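Local coordinates for Lmo2470 protein (Listeria monocytogenes EGD-e, PDB 5HL3) that is a calcium-binding, leucine-rich-repeat internalin that interacts with the host protein afadin and facilitates crossing of the basement membrane, at residues G52-T57 and I79-A84; I58-M63 and K85-P90; A104-R109 and S131-I136; V74-I79 and L98-F103; K25-N30 and D46-L51. All coordinates share one frame; numbering follows the deposited sequence.

Contact 1. Residues G52-T57 and I79-A84; sequences GFETST and IMEFGA. With CA (calcium ion), chain D.
The Phe53 ring meets Ile79 obliquely, CD2 lying 4.2 Å from Ile79 CG1, while Leu66 and, from helix 21-30, Leu23 and Met27 also pack on it. The second ring, Phe82, turns from 52-57 and makes an edge-to-face pair with Phe103. The two remaining flat groups, the carboxylates of Glu54 and Glu81, run side by side in the same direction with their planes 62° apart. Parallel pairing ends here: Met80 N donates to Phe53 O at 2.9 Å, and beyond it the chains leave the sheet together as loops. Glu81 grips a calcium ion with both oxygens, OE1 at 2.6 Å and OE2 at 2.5 Å. Glu54 stands one shell further out: waters bound to the calcium donate to its OE1 and its backbone O. Another water ties Glu54 O to Ser56 OG and Glu81 OE1. Nearby, Gly83 has no side chain, and Ser56 O approaches its CA to 3.4 Å. The chemistry thus illustrates a shared duty on a leucine-rich-repeat flank: one glutamate coordinates directly, its neighbour through water, and the cation would be expected to offset the repulsion between two adjacent acidic groups.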
# COMPACT_ATOMS: atom_id res chain seq x y z
N GLY A 52 -17.33 17.53 -10.75
CA GLY A 52 -16.37 17.85 -9.69
C GLY A 52 -17.08 18.48 -8.50
O GLY A 52 -18.03 19.24 -8.67
N PHE A 53 -16.59 18.18 -7.29
CA PHE A 53 -17.13 18.75 -6.06
C PHE A 53 -16.01 19.29 -5.21
O PHE A 53 -14.95 18.68 -5.11
CB PHE A 53 -17.99 17.72 -5.31
CG PHE A 53 -19.18 17.29 -6.11
CD1 PHE A 53 -20.26 18.13 -6.27
CD2 PHE A 53 -19.17 16.10 -6.83
CE1 PHE A 53 -21.33 17.80 -7.10
CE2 PHE A 53 -20.25 15.77 -7.67
CZ PHE A 53 -21.31 16.63 -7.80
N GLU A 54 -16.23 20.46 -4.64
CA GLU A 54 -15.17 21.12 -3.86
C GLU A 54 -15.67 21.96 -2.70
O GLU A 54 -14.86 22.47 -1.94
CB GLU A 54 -14.32 21.99 -4.78
CG GLU A 54 -15.12 23.14 -5.38
CD GLU A 54 -14.31 24.14 -6.19
OE1 GLU A 54 -13.13 23.85 -6.49
OE2 GLU A 54 -14.91 25.20 -6.52
N THR A 55 -16.98 22.09 -2.52
CA THR A 55 -17.52 22.92 -1.42
C THR A 55 -17.75 22.01 -0.22
O THR A 55 -18.55 21.05 -0.27
CB THR A 55 -18.78 23.68 -1.86
OG1 THR A 55 -18.41 24.55 -2.95
CG2 THR A 55 -19.32 24.56 -0.75
N SER A 56 -17.08 22.34 0.88
CA SER A 56 -17.02 21.44 2.04
C SER A 56 -18.24 21.43 2.95
O SER A 56 -18.26 20.67 3.92
CB SER A 56 -15.74 21.68 2.83
OG SER A 56 -14.62 21.20 2.09
N THR A 57 -19.26 22.22 2.64
CA THR A 57 -20.52 22.17 3.36
C THR A 57 -21.45 21.09 2.82
O THR A 57 -22.49 20.86 3.40
CB THR A 57 -21.26 23.52 3.28
OG1 THR A 57 -21.47 23.86 1.91
CG2 THR A 57 -20.48 24.62 4.00
N ILE A 79 -14.20 14.27 -6.14
CA ILE A 79 -14.49 15.05 -4.92
C ILE A 79 -13.13 15.56 -4.45
O ILE A 79 -12.36 14.83 -3.78
CB ILE A 79 -15.25 14.20 -3.89
CG1 ILE A 79 -16.57 13.74 -4.52
CG2 ILE A 79 -15.54 15.04 -2.64
CD1 ILE A 79 -17.18 12.52 -3.98
N MSE A 80 -12.82 16.80 -4.81
CA MSE A 80 -11.50 17.37 -4.57
C MSE A 80 -11.32 17.96 -3.21
O MSE A 80 -10.21 18.05 -2.74
CB MSE A 80 -11.24 18.46 -5.61
CG MSE A 80 -11.26 17.88 -7.03
SE MSE A 80 -9.86 16.54 -7.38
CE MSE A 80 -8.40 17.82 -7.31
N GLU A 81 -12.39 18.44 -2.61
CA GLU A 81 -12.37 18.97 -1.25
C GLU A 81 -13.69 18.61 -0.65
O GLU A 81 -14.72 18.64 -1.33
CB GLU A 81 -12.25 20.51 -1.24
CG GLU A 81 -11.05 21.11 -1.95
CD GLU A 81 -11.21 22.61 -2.10
OE1 GLU A 81 -11.44 23.30 -1.08
OE2 GLU A 81 -11.16 23.14 -3.22
N PHE A 82 -13.70 18.22 0.63
CA PHE A 82 -14.92 17.83 1.31
C PHE A 82 -14.76 17.95 2.80
O PHE A 82 -13.64 17.85 3.34
CB PHE A 82 -15.35 16.40 0.88
CG PHE A 82 -14.32 15.32 1.17
CD1 PHE A 82 -13.24 15.13 0.33
CD2 PHE A 82 -14.49 14.48 2.26
CE1 PHE A 82 -12.31 14.14 0.59
CE2 PHE A 82 -13.58 13.46 2.50
CZ PHE A 82 -12.47 13.31 1.68
N GLY A 83 -15.88 18.19 3.46
CA GLY A 83 -15.93 18.33 4.90
C GLY A 83 -16.22 17.05 5.65
O GLY A 83 -16.50 16.00 5.07
N ALA A 84 -16.29 17.19 6.97
CA ALA A 84 -16.45 16.05 7.87
C ALA A 84 -17.81 15.38 7.80
O ALA A 84 -17.95 14.24 8.25
CB ALA A 84 -16.14 16.47 9.30
CA CA D . -11.42 25.50 -2.50
O HOH W 1 -13.67 23.27 0.76
O HOH W 2 -13.74 24.95 -2.41
O HOH W 3 -11.45 25.52 -4.99
O HOH W 4 -18.16 18.19 1.65
O HOH W 5 -17.60 18.47 -1.13
O HOH W 6 -12.85 20.75 4.27

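Contact 2. Residues I58-M63 and K85-P90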
# COMPACT_ATOMS: atom_id res chain seq x y z
N ILE A 58 -21.10 20.46 1.70
CA ILE A 58 -21.92 19.36 1.19
C ILE A 58 -21.86 18.19 2.18
O ILE A 58 -20.78 17.87 2.67
CB ILE A 58 -21.45 18.93 -0.23
CG1 ILE A 58 -21.68 20.10 -1.22
CG2 ILE A 58 -22.19 17.68 -0.68
CD1 ILE A 58 -21.05 19.88 -2.56
N THR A 59 -22.99 17.56 2.47
CA THR A 59 -23.06 16.43 3.40
C THR A 59 -23.57 15.21 2.67
O THR A 59 -23.90 15.28 1.48
CB THR A 59 -24.10 16.74 4.52
OG1 THR A 59 -25.42 16.77 3.94
CG2 THR A 59 -23.78 18.06 5.19
N ASN A 60 -23.63 14.07 3.35
CA ASN A 60 -24.21 12.88 2.72
C ASN A 60 -25.61 13.16 2.21
O ASN A 60 -25.97 12.74 1.11
CB ASN A 60 -24.29 11.72 3.69
CG ASN A 60 -22.94 11.16 4.06
OD1 ASN A 60 -21.93 11.52 3.47
ND2 ASN A 60 -22.92 10.24 4.99
N ASP A 61 -26.40 13.86 3.01
CA ASP A 61 -27.77 14.19 2.62
C ASP A 61 -27.86 15.10 1.43
O ASP A 61 -28.69 14.87 0.51
CB ASP A 61 -28.53 14.79 3.80
CG ASP A 61 -28.90 13.76 4.85
OD1 ASP A 61 -28.81 12.54 4.55
OD2 ASP A 61 -29.30 14.18 5.96
N SER A 62 -27.06 16.16 1.39
CA SER A 62 -27.13 17.02 0.22
C SER A 62 -26.54 16.38 -1.04
O SER A 62 -27.04 16.65 -2.14
CB SER A 62 -26.61 18.43 0.51
OG SER A 62 -25.37 18.46 1.17
N MSE A 63 -25.52 15.53 -0.93
CA MSE A 63 -25.00 14.86 -2.12
C MSE A 63 -26.07 13.97 -2.73
O MSE A 63 -26.10 13.78 -3.94
CB MSE A 63 -23.73 14.06 -1.76
CG MSE A 63 -22.94 13.64 -3.01
SE MSE A 63 -22.14 15.13 -4.01
CE MSE A 63 -20.39 15.14 -3.12
N LYS A 85 -18.80 16.08 7.25
CA LYS A 85 -20.15 15.54 7.15
C LYS A 85 -20.45 14.84 5.82
O LYS A 85 -21.55 14.34 5.61
CB LYS A 85 -21.19 16.61 7.47
CG LYS A 85 -21.03 17.16 8.87
CD LYS A 85 -22.10 18.18 9.20
CE LYS A 85 -21.84 18.84 10.53
NZ LYS A 85 -22.57 20.13 10.66
N LEU A 86 -19.47 14.85 4.91
CA LEU A 86 -19.53 13.98 3.72
C LEU A 86 -18.66 12.77 4.00
O LEU A 86 -17.43 12.87 3.97
CB LEU A 86 -19.02 14.68 2.45
CG LEU A 86 -19.19 13.83 1.18
CD1 LEU A 86 -20.66 13.65 0.80
CD2 LEU A 86 -18.40 14.42 0.01
N THR A 87 -19.28 11.63 4.27
CA THR A 87 -18.54 10.41 4.54
C THR A 87 -18.81 9.31 3.51
O THR A 87 -18.26 8.22 3.63
CB THR A 87 -18.82 9.87 5.95
OG1 THR A 87 -20.20 9.51 6.08
CG2 THR A 87 -18.49 10.90 7.03
N GLU A 88 -19.63 9.57 2.52
CA GLU A 88 -19.96 8.57 1.52
C GLU A 88 -20.50 9.20 0.26
O GLU A 88 -21.33 10.14 0.35
CB GLU A 88 -21.00 7.63 2.11
CG GLU A 88 -21.52 6.55 1.22
CD GLU A 88 -22.40 5.62 2.00
OE1 GLU A 88 -23.62 5.76 1.87
OE2 GLU A 88 -21.85 4.86 2.81
N PHE A 89 -20.05 8.75 -0.91
CA PHE A 89 -20.71 9.14 -2.15
C PHE A 89 -21.89 8.18 -2.32
O PHE A 89 -21.70 6.98 -2.28
CB PHE A 89 -19.76 9.11 -3.36
CG PHE A 89 -20.39 9.69 -4.58
CD1 PHE A 89 -20.54 11.06 -4.71
CD2 PHE A 89 -20.93 8.88 -5.56
CE1 PHE A 89 -21.19 11.61 -5.81
CE2 PHE A 89 -21.58 9.42 -6.65
CZ PHE A 89 -21.71 10.78 -6.76
N PRO A 90 -23.10 8.70 -2.49
CA PRO A 90 -24.26 7.82 -2.49
C PRO A 90 -24.39 6.93 -3.72
O PRO A 90 -23.84 7.24 -4.78
CB PRO A 90 -25.43 8.79 -2.39
CG PRO A 90 -24.94 9.98 -3.15
CD PRO A 90 -23.49 10.10 -2.73
O HOH W 7 -19.32 18.26 5.16
O HOH W 8 -24.22 10.05 0.64
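A capping box opens the short helix 60-63, and from the first turn of that helix Asn60 reaches across to Thr87 in the loop that follows strand 76-79. In the box, Ser62 N donates to Thr59 OG1 at 3.1 Å and Thr59 N returns the bond to Ser62 OG. Asn60 N is used across the contact, donating to Lys85 O at 3.1 Å. The Asn60 amide then works with both ends. OD1 accepts a good bond from Thr87 N at 2.8 Å and a weak one from Glu88 N at 3.2 Å, whereas ND2 donates to Thr87 OG1 at 3.0 Å with the hydroxyl close to the amide plane. Bonding at both ends fixes the rotation of the group. Apolar packing takes over one turn later. In selenomethionine Met63, CG anti to the backbone N (chi1 -165°) lies 3.6 Å from Pro90 CD, and bends further out bring CE 3.8 Å from Leu86 CD2. Its SE sits 5.3 Å from the centroid of the Phe89 ring in an oblique Met-aromatic contact. Beneath the helix, Leu86 and Phe89 continue inward to Ile79 of strand 76-79 and Phe103 of strand 100-103, and Leu23 of helix 21-30 touches Met63, so helix 60-63 lies between helix 21-30 and the side chains of the sheet's buried face.

Contact 3. Residues A104-R109 and S131-I136. With CA (calcium ion), chain B.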
# COMPACT_ATOMS: atom_id res chain seq x y z
N ALA A 104 -10.21 12.97 -3.14
CA ALA A 104 -8.86 13.44 -2.90
C ALA A 104 -8.33 12.99 -1.56
O ALA A 104 -9.08 12.64 -0.66
CB ALA A 104 -8.81 14.98 -2.99
N ASP A 105 -7.00 13.02 -1.46
CA ASP A 105 -6.25 12.82 -0.22
C ASP A 105 -6.10 14.24 0.37
O ASP A 105 -5.34 15.04 -0.15
CB ASP A 105 -4.89 12.24 -0.57
CG ASP A 105 -4.03 11.98 0.64
OD1 ASP A 105 -4.37 12.39 1.77
OD2 ASP A 105 -2.94 11.37 0.38
N PRO A 106 -6.88 14.56 1.40
CA PRO A 106 -6.82 15.92 1.93
C PRO A 106 -5.51 16.23 2.62
O PRO A 106 -4.77 15.32 2.97
CB PRO A 106 -7.99 15.97 2.94
CG PRO A 106 -8.80 14.76 2.69
CD PRO A 106 -7.87 13.74 2.14
N PRO A 107 -5.25 17.51 2.87
CA PRO A 107 -4.08 17.87 3.67
C PRO A 107 -4.11 17.20 5.04
O PRO A 107 -5.20 16.89 5.58
CB PRO A 107 -4.18 19.37 3.82
CG PRO A 107 -5.08 19.83 2.78
CD PRO A 107 -6.00 18.70 2.42
N GLY A 108 -2.94 17.03 5.63
CA GLY A 108 -2.86 16.38 6.91
C GLY A 108 -2.93 14.86 6.75
O GLY A 108 -2.92 14.31 5.62
N ARG A 109 -3.00 14.21 7.89
CA ARG A 109 -2.99 12.77 7.96
C ARG A 109 -4.31 12.24 8.46
O ARG A 109 -4.70 12.53 9.58
CB ARG A 109 -1.89 12.39 8.96
CG ARG A 109 -1.45 10.97 8.92
CD ARG A 109 0.01 10.89 9.32
NE ARG A 109 0.17 10.86 10.75
CZ ARG A 109 0.47 11.89 11.55
NH1 ARG A 109 0.65 13.14 11.10
NH2 ARG A 109 0.60 11.66 12.84
N SER A 131 -7.71 6.88 -1.28
CA SER A 131 -6.48 6.96 -0.48
C SER A 131 -6.36 8.21 0.38
O SER A 131 -6.65 9.32 -0.03
CB SER A 131 -5.28 6.90 -1.39
OG SER A 131 -5.30 5.71 -2.17
N GLY A 132 -5.90 7.98 1.62
CA GLY A 132 -5.63 9.07 2.60
C GLY A 132 -6.74 9.32 3.59
O GLY A 132 -6.59 10.08 4.51
N ASN A 133 -7.87 8.66 3.38
CA ASN A 133 -9.05 8.83 4.21
C ASN A 133 -9.29 7.59 5.06
O ASN A 133 -9.11 6.46 4.60
CB ASN A 133 -10.22 9.14 3.28
CG ASN A 133 -9.98 10.41 2.48
OD1 ASN A 133 -9.92 11.49 3.04
ND2 ASN A 133 -9.79 10.28 1.16
N ASN A 134 -9.65 7.81 6.31
CA ASN A 134 -9.87 6.68 7.21
C ASN A 134 -11.12 5.91 6.79
O ASN A 134 -12.23 6.46 6.78
CB ASN A 134 -10.07 7.21 8.64
CG ASN A 134 -10.40 6.12 9.61
OD1 ASN A 134 -9.74 5.11 9.63
ND2 ASN A 134 -11.47 6.28 10.36
N LEU A 135 -10.98 4.64 6.47
CA LEU A 135 -12.13 3.83 6.09
C LEU A 135 -13.05 3.58 7.29
O LEU A 135 -12.59 3.23 8.37
CB LEU A 135 -11.70 2.49 5.49
CG LEU A 135 -12.83 1.62 4.95
CD1 LEU A 135 -13.36 2.23 3.69
CD2 LEU A 135 -12.35 0.21 4.70
N ILE A 136 -14.36 3.80 7.10
CA ILE A 136 -15.37 3.45 8.08
C ILE A 136 -15.84 2.04 7.74
O ILE A 136 -16.31 1.80 6.63
CB ILE A 136 -16.55 4.41 7.98
CG1 ILE A 136 -16.13 5.84 8.22
CG2 ILE A 136 -17.63 4.01 8.99
CD1 ILE A 136 -17.21 6.83 7.82
CA CA B . -3.69 13.36 3.74
O HOH W 9 -5.84 13.74 5.27
O HOH W 10 -4.22 11.21 4.84
O HOH W 11 -1.66 12.00 3.90
O HOH W 12 -1.89 14.61 2.57
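Asn133 and Ala104 link successive turns of a leucine-rich repeat through the consensus asparagine of the motif, next to a calcium-binding loop. The close-packed side is built round the Asn133 amide. Its ND2 donates to Ala104 O at 3.1 Å along an almost straight line (175° at the hydrogen), with the acceptor in the amide plane, and it also bonds Met130 O in its own turn. OD1 abuts the CD-CG edge of the Pro106 ring, 3.2 Å from CD. Next to it, Gly132 presents a bare CA that lets Asp105 OD1 come to 3.6 Å. The other side is wet. Asp105 has CG anti to the backbone N (chi1 -180°), which carries OD1 out to the calcium ion at 2.3 Å. The loop folds round the same ion to supply Pro106 O at 2.4 Å and Gly108 O at 2.2 Å. Four waters complete the seven ligands, so segment 131-136 gives the metal no atom directly. A direct amide bond on one side thus contrasts with a partly hydrated ion on the other. The two sides meet at a single water, held 2.5 Å from the calcium ion and donating to Gly132 O at 2.6 Å.

Contact 4. Residues V74-I79 and L98-F103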
# COMPACT_ATOMS: atom_id res chain seq x y z
N VAL A 74 -22.29 11.38 -17.84
CA VAL A 74 -21.22 11.51 -16.83
C VAL A 74 -20.53 10.17 -16.60
O VAL A 74 -21.17 9.15 -16.31
CB VAL A 74 -21.78 12.06 -15.51
CG1 VAL A 74 -20.81 11.88 -14.35
CG2 VAL A 74 -22.10 13.56 -15.67
N THR A 75 -19.20 10.18 -16.75
CA THR A 75 -18.40 8.98 -16.49
C THR A 75 -17.42 9.13 -15.33
O THR A 75 -16.82 8.15 -14.92
CB THR A 75 -17.60 8.57 -17.73
OG1 THR A 75 -16.68 9.63 -18.09
CG2 THR A 75 -18.52 8.24 -18.91
N ASP A 76 -17.24 10.34 -14.82
CA ASP A 76 -16.29 10.61 -13.72
C ASP A 76 -16.91 11.46 -12.65
O ASP A 76 -17.63 12.43 -12.95
CB ASP A 76 -15.05 11.36 -14.21
CG ASP A 76 -14.06 11.67 -13.05
OD1 ASP A 76 -13.42 10.74 -12.55
OD2 ASP A 76 -14.01 12.82 -12.53
N VAL A 77 -16.62 11.11 -11.40
CA VAL A 77 -16.98 11.93 -10.24
C VAL A 77 -15.69 12.14 -9.46
O VAL A 77 -15.04 11.18 -9.09
CB VAL A 77 -18.07 11.31 -9.35
CG1 VAL A 77 -18.19 12.04 -8.02
CG2 VAL A 77 -19.42 11.36 -10.07
N SER A 78 -15.33 13.40 -9.24
CA SER A 78 -14.14 13.74 -8.48
C SER A 78 -14.53 14.67 -7.35
O SER A 78 -15.13 15.71 -7.56
CB SER A 78 -13.09 14.37 -9.39
OG SER A 78 -12.58 13.41 -10.30
N ILE A 79 -14.20 14.27 -6.14
CA ILE A 79 -14.49 15.05 -4.92
C ILE A 79 -13.13 15.56 -4.45
O ILE A 79 -12.36 14.83 -3.78
CB ILE A 79 -15.25 14.20 -3.89
CG1 ILE A 79 -16.57 13.74 -4.52
CG2 ILE A 79 -15.54 15.04 -2.64
CD1 ILE A 79 -17.18 12.52 -3.98
N LEU A 98 -21.27 5.85 -14.79
CA LEU A 98 -20.12 6.18 -13.97
C LEU A 98 -19.01 5.11 -14.09
O LEU A 98 -19.28 3.91 -13.96
CB LEU A 98 -20.54 6.30 -12.51
CG LEU A 98 -19.47 6.84 -11.55
CD1 LEU A 98 -18.88 8.18 -11.99
CD2 LEU A 98 -20.03 6.94 -10.15
N LYS A 99 -17.81 5.58 -14.38
CA LYS A 99 -16.62 4.71 -14.55
C LYS A 99 -15.55 4.97 -13.53
O LYS A 99 -14.82 4.05 -13.15
CB LYS A 99 -16.03 4.91 -15.94
CG LYS A 99 -16.94 4.37 -17.01
CD LYS A 99 -16.52 4.65 -18.40
CE LYS A 99 -17.55 4.02 -19.35
NZ LYS A 99 -19.03 4.21 -19.01
N THR A 100 -15.42 6.20 -13.06
CA THR A 100 -14.37 6.50 -12.10
C THR A 100 -14.91 7.35 -10.97
O THR A 100 -15.64 8.33 -11.18
CB THR A 100 -13.17 7.21 -12.75
OG1 THR A 100 -13.62 8.42 -13.36
CG2 THR A 100 -12.52 6.31 -13.80
N LEU A 101 -14.55 6.98 -9.76
CA LEU A 101 -14.93 7.68 -8.52
C LEU A 101 -13.65 8.01 -7.80
O LEU A 101 -12.86 7.11 -7.49
CB LEU A 101 -15.84 6.81 -7.68
CG LEU A 101 -16.22 7.38 -6.31
CD1 LEU A 101 -16.97 8.71 -6.43
CD2 LEU A 101 -17.03 6.34 -5.58
N PHE A 102 -13.43 9.29 -7.55
CA PHE A 102 -12.19 9.79 -6.91
C PHE A 102 -12.49 10.70 -5.75
O PHE A 102 -13.19 11.71 -5.93
CB PHE A 102 -11.36 10.53 -7.97
CG PHE A 102 -10.06 11.11 -7.46
CD1 PHE A 102 -10.02 12.39 -6.95
CD2 PHE A 102 -8.87 10.39 -7.52
CE1 PHE A 102 -8.84 12.94 -6.48
CE2 PHE A 102 -7.69 10.95 -7.04
CZ PHE A 102 -7.69 12.21 -6.51
N PHE A 103 -11.95 10.37 -4.58
CA PHE A 103 -11.93 11.27 -3.43
C PHE A 103 -10.47 11.67 -3.28
O PHE A 103 -9.59 10.79 -3.24
CB PHE A 103 -12.36 10.60 -2.13
CG PHE A 103 -13.85 10.49 -1.91
CD1 PHE A 103 -14.54 11.47 -1.22
CD2 PHE A 103 -14.54 9.37 -2.33
CE1 PHE A 103 -15.91 11.37 -1.00
CE2 PHE A 103 -15.91 9.27 -2.08
CZ PHE A 103 -16.58 10.27 -1.42
O HOH W 13 -14.15 8.33 -16.43
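Ile79 lays its CD1 methyl over one face of the Phe103 ring, 3.7 Å from the centroid and offset toward the rim, a CH-pi contact between neighbouring parallel strands. Its torsions explain the reach: CG1 is anti to the carbonyl carbon (chi1 -60°) and the chain runs on extended (chi2 155°), which sets CD1 over the ring. On the same buried face, Val77 divides its methyls: CG1, anti to the backbone N (chi1 167°), meets Leu101 CD1 at 3.9 Å, and CG2 meets Leu98 CD1 at 3.8 Å. The opposite, partly exposed face carries the polar Asp76, Ser78 and Thr100 and the ring of Phe102. In the conformer given, Asp76 OD2 accepts from Ser78 OG through its syn lone pair and OD1 from Thr100 OG1 at 2.5 Å; both bonds are doubtful, as all three residues have alternate conformers. The backbones alternate, as in Val77 N to Thr100 O at 3.0 Å and Ile79 N to Phe102 O at 2.8 Å, while Thr75 O accepts from both Lys99 N and Thr100 N where the strands begin. Within the leucine-rich-repeat sheet, strand 50-53 flanks 76-79 and strand 127-129 flanks 100-103, with Phe89 and Tyr119 closing over the buried face.

Contact 5. Residues K25-N30 and D46-L51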
# COMPACT_ATOMS: atom_id res chain seq x y z
N LYS A 25 -23.78 25.52 -5.89
CA LYS A 25 -22.57 26.25 -6.28
C LYS A 25 -21.67 25.35 -7.14
O LYS A 25 -21.23 25.75 -8.22
CB LYS A 25 -21.82 26.74 -5.03
CG LYS A 25 -20.41 27.26 -5.26
CD LYS A 25 -19.83 27.95 -4.03
CE LYS A 25 -18.33 28.25 -4.18
NZ LYS A 25 -17.46 27.02 -4.11
N ASP A 26 -21.43 24.13 -6.67
CA ASP A 26 -20.58 23.20 -7.42
C ASP A 26 -21.24 22.78 -8.72
O ASP A 26 -20.56 22.66 -9.74
CB ASP A 26 -20.21 21.99 -6.57
CG ASP A 26 -19.21 22.32 -5.47
OD1 ASP A 26 -18.81 23.51 -5.32
OD2 ASP A 26 -18.86 21.36 -4.73
N MSE A 27 -22.55 22.62 -8.72
CA MSE A 27 -23.24 22.28 -9.98
C MSE A 27 -23.18 23.42 -10.98
O MSE A 27 -23.02 23.17 -12.16
CB MSE A 27 -24.67 21.81 -9.71
CG MSE A 27 -24.72 20.41 -9.09
SE MSE A 27 -23.79 19.02 -10.17
CE MSE A 27 -24.49 19.49 -11.93
N ALA A 28 -23.32 24.66 -10.54
CA ALA A 28 -23.19 25.79 -11.45
C ALA A 28 -21.81 25.81 -12.09
O ALA A 28 -21.66 26.09 -13.28
CB ALA A 28 -23.48 27.12 -10.73
N LYS A 29 -20.78 25.51 -11.30
CA LYS A 29 -19.42 25.45 -11.85
C LYS A 29 -19.31 24.30 -12.87
O LYS A 29 -18.75 24.47 -13.95
CB LYS A 29 -18.41 25.28 -10.72
CG LYS A 29 -16.97 25.34 -11.22
CD LYS A 29 -15.99 25.21 -10.08
CE LYS A 29 -14.61 24.90 -10.65
NZ LYS A 29 -13.67 24.34 -9.66
N ASN A 30 -19.84 23.12 -12.53
CA ASN A 30 -19.82 21.99 -13.47
C ASN A 30 -20.54 22.33 -14.79
O ASN A 30 -20.09 21.94 -15.87
CB ASN A 30 -20.49 20.77 -12.84
CG ASN A 30 -19.58 20.03 -11.86
OD1 ASN A 30 -18.41 19.82 -12.13
ND2 ASN A 30 -20.14 19.62 -10.74
N ASP A 46 -26.97 16.96 -20.22
CA ASP A 46 -26.39 16.00 -21.17
C ASP A 46 -25.00 16.39 -21.65
O ASP A 46 -24.19 15.52 -21.99
CB ASP A 46 -27.31 15.82 -22.38
CG ASP A 46 -28.60 15.11 -22.07
OD1 ASP A 46 -28.79 14.54 -20.98
OD2 ASP A 46 -29.49 15.13 -22.94
N ALA A 47 -24.69 17.69 -21.63
CA ALA A 47 -23.35 18.14 -22.00
C ALA A 47 -22.26 17.77 -20.97
O ALA A 47 -21.08 17.89 -21.28
CB ALA A 47 -23.37 19.64 -22.22
N LEU A 48 -22.65 17.36 -19.76
CA LEU A 48 -21.67 16.98 -18.73
C LEU A 48 -21.14 15.57 -18.92
O LEU A 48 -21.91 14.61 -19.11
CB LEU A 48 -22.34 17.06 -17.37
CG LEU A 48 -22.88 18.43 -16.98
CD1 LEU A 48 -23.66 18.28 -15.70
CD2 LEU A 48 -21.72 19.44 -16.83
N THR A 49 -19.82 15.45 -18.90
CA THR A 49 -19.18 14.13 -18.91
C THR A 49 -18.44 13.85 -17.60
O THR A 49 -17.96 12.74 -17.40
CB THR A 49 -18.24 13.96 -20.10
OG1 THR A 49 -17.24 15.01 -20.08
CG2 THR A 49 -18.99 13.96 -21.39
N GLY A 50 -18.35 14.85 -16.74
CA GLY A 50 -17.72 14.70 -15.42
C GLY A 50 -18.34 15.65 -14.44
O GLY A 50 -18.91 16.68 -14.85
N LEU A 51 -18.30 15.28 -13.16
CA LEU A 51 -18.76 16.13 -12.09
C LEU A 51 -17.64 16.29 -11.08
O LEU A 51 -17.08 15.29 -10.59
CB LEU A 51 -19.96 15.53 -11.37
CG LEU A 51 -21.21 15.31 -12.22
CD1 LEU A 51 -22.22 14.52 -11.45
CD2 LEU A 51 -21.78 16.63 -12.71
O HOH W 14 -18.43 19.40 -15.80
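Met27 and Asn30, one helical turn apart, carry the contact of helix 21-30 with Leu48 and Leu51 at the start of the leucine-rich-repeat sheet. Lys25 and Asp26 come first in the helical segment and reach residues just past segment 46-51: Asp26 bonds Glu54 N and Thr55 OG1, and Lys25 NZ also bonds Thr55 OG1. Met27, a selenomethionine, turns to the two leucines. Its chain is bent at chi2 (-56°) and again at chi3 (-45°), which curls the tip back so that CE rests 4.0 Å from Leu48 CD1 and 4.0 Å from Leu51 CD2. One methyl therefore touches a branch of each leucine. Lys29 lies on the exposed side, where its NZ makes a long, weak ion pair with Glu54. Asn30, the last helical residue, combines packing with polar duties. Its amide crosses Leu51 at about a right angle, ND2 being 3.9 Å from CD2 and OD1 3.7 Å from CA; OD1 also takes a hydrogen bond from Gly52 N, which ties the helix end to the edge strand. The carbonyl is tightly approached, Asn30 O lying 3.1 Å from Leu48 CD2. No direct hydrogen bond spans the two segments, but a water donates to Asn30 O at 3.0 Å and to Gly50 O at 2.9 Å. The helix, part of the N-terminal region characteristic of internalins, thus covers strand 50-53, the outermost strand of the parallel sheet, whose other side pairs with strand 76-79; Phe18 and Phe71 extend the apolar patch round Met27.

How the contacts relate
From the N terminus, contact 5 closes the first loop, joining helix 21-30 to the edge strand 50-53. The same strand then leads into contact 1, linked to contact 5 through Asp26. Contacts 1, 2 and 4 interleave: 52-57, 58-63 and 74-79 come first, then 79-84, 85-90 and 98-103 in the same order, so none is nested and all three cross. Contacts 1 and 4 share Ile79, and Phe89 of contact 2 packs on its CD1. Contact 3 opens after these have closed and continues the series into the next turn, Ala104 N bonding Ile79 O. Contacts 3 and 5 stay apart, nearest atoms about 10 Å. The five contacts together tie helix 21-30 to the first turns of the repeat sheet.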